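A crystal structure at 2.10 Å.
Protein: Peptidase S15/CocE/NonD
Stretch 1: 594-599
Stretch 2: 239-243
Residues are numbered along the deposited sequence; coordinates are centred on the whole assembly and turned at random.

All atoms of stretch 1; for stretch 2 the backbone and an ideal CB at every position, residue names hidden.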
# COMPACT_ATOMS: atom_id res chain seq x y z
N ASN A 594 0.68 15.07 45.01
CA ASN A 594 1.39 14.97 43.74
C ASN A 594 0.89 13.76 42.94
O ASN A 594 1.04 12.62 43.38
CB ASN A 594 2.91 14.88 43.99
CG ASN A 594 3.77 15.28 42.81
OD1 ASN A 594 3.34 15.30 41.66
ND2 ASN A 594 5.03 15.60 43.08
N ILE A 595 0.29 14.01 41.75
CA ILE A 595 -0.26 12.95 40.90
C ILE A 595 0.87 12.07 40.31
O ILE A 595 0.62 10.89 40.00
CB ILE A 595 -1.23 13.53 39.82
CG1 ILE A 595 -2.47 14.16 40.51
CG2 ILE A 595 -1.65 12.47 38.78
CD1 ILE A 595 -3.36 15.03 39.62
N MET A 596 2.12 12.59 40.26
CA MET A 596 3.30 11.83 39.79
C MET A 596 3.48 10.53 40.59
O MET A 596 3.87 9.51 40.02
CB MET A 596 4.60 12.67 39.90
CG MET A 596 4.62 13.91 39.02
SD MET A 596 4.61 13.58 37.25
CE MET A 596 5.06 15.20 36.64
N PHE A 597 3.21 10.58 41.91
CA PHE A 597 3.39 9.46 42.83
C PHE A 597 2.07 9.07 43.54
O PHE A 597 2.11 8.54 44.66
CB PHE A 597 4.47 9.82 43.88
CG PHE A 597 5.71 10.47 43.31
CD1 PHE A 597 6.68 9.71 42.65
CD2 PHE A 597 5.91 11.84 43.42
CE1 PHE A 597 7.81 10.31 42.11
CE2 PHE A 597 7.06 12.44 42.88
CZ PHE A 597 8.00 11.67 42.23
N ALA A 598 0.91 9.29 42.87
CA ALA A 598 -0.40 8.95 43.43
C ALA A 598 -0.51 7.44 43.74
O ALA A 598 -0.19 6.62 42.88
CB ALA A 598 -1.50 9.38 42.47
N PRO A 599 -0.89 7.06 44.99
CA PRO A 599 -0.96 5.62 45.32
C PRO A 599 -2.13 4.91 44.61
O PRO A 599 -3.09 5.58 44.23
CB PRO A 599 -1.12 5.61 46.84
CG PRO A 599 -1.74 6.92 47.17
CD PRO A 599 -1.27 7.90 46.14
N UNK A 239 0.79 2.48 36.71
CA UNK A 239 -0.11 3.19 37.62
C UNK A 239 0.03 4.70 37.54
O UNK A 239 -0.95 5.40 37.27
CB UNK A 239 0.14 2.74 39.06
N UNK A 240 1.24 5.20 37.80
CA UNK A 240 1.52 6.63 37.75
C UNK A 240 2.84 6.89 37.00
O UNK A 240 3.60 5.95 36.77
CB UNK A 240 1.58 7.21 39.16
N UNK A 241 3.07 8.15 36.59
CA UNK A 241 4.26 8.57 35.84
C UNK A 241 5.58 8.33 36.61
O UNK A 241 6.61 8.05 36.00
CB UNK A 241 4.14 10.05 35.49
N UNK A 242 5.52 8.45 37.94
CA UNK A 242 6.66 8.23 38.83
C UNK A 242 7.18 6.81 38.80
O UNK A 242 8.39 6.60 38.73
CB UNK A 242 6.28 8.59 40.27
N UNK A 243 6.26 5.81 38.82
CA UNK A 243 6.64 4.40 38.78
C UNK A 243 7.18 4.01 37.40
O UNK A 243 7.98 3.09 37.30
CB UNK A 243 5.44 3.52 39.14

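Position 239 has phi 90° and psi -58°, a region that is strained for any residue with a CB. Its ideal CB points toward stretch 1, yet the nearest atom there, Ala598 O, lies 5.5 Å from it, so the space would admit a side chain and the backbone is the stronger guide. Positive phi favours glycine, and Gly239 is found.

At position 240 the CA-to-CB bond points toward stretch 1 and meets a cluster of backbone carbonyls: the ideal CB is 3.4 Å from Met596 O, 3.9 Å from Ile595 O and 4.2 Å from Ala598 O. Such a surface calls for a donor and offers little to an acidic or purely apolar group. The backbone adds a second demand, because phi -135° and psi 164° are extended while the next residues turn helical, which makes this an N-cap. Serine, threonine, aspartate and asparagine all suit caps; of these, asparagine carries both an amide donor for the carbonyls and an acceptor for the helix. The residue is Asn240, with chi1 in the p well. Its ND2 donates to Ala598 O at 2.7 Å, while its OD1 accepts from the backbone N of position 243 at 2.8 Å, the capping bond. One amide thus ties the helix start to stretch 1.

Position 241 begins the helix, and its CB points sideways, with the ideal CB 4.0 Å from Met596 SD. A small apolar side chain fits beside the thioether; alanine is an obvious choice, though the visible atoms do not exclude others. The residue is Ala241, in apolar contact with that sulfur. Its backbone is also engaged: a water accepts from Ala241 N at 3.0 Å and donates to Ile595 O at 2.7 Å, bridging the two stretches.

At position 242 phi and psi, -64° and -44°, are ordinary helical values open to any residue, but the ideal CB would point toward stretch 1 and lie 2.6 Å from Met596 O and 2.7 Å from Phe597 CD1, both clashes. Only glycine avoids them. Without a side chain, Gly242 comes close enough for its N to donate to Met596 O at 2.9 Å, and its CA packs obliquely against the Phe597 ring, 4.1 Å from Phe597 CE1.

Position 243 is helical with its CB directed sideways, and nothing of stretch 1 lies within 5.5 Å of the ideal CB. Many residues would be tolerated by this contact. Ala243, a good helix former, contributes through its backbone N to the cap.

Stretch 2 239-243: GNAGA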
# COMPACT_ATOMS: atom_id res chain seq x y z
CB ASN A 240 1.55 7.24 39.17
CG ASN A 240 2.49 6.57 40.15
OD1 ASN A 240 3.64 6.25 39.84
ND2 ASN A 240 2.05 6.44 41.39
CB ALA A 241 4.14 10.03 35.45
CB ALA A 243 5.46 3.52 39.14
O HOH W 1 0.89 10.02 37.41
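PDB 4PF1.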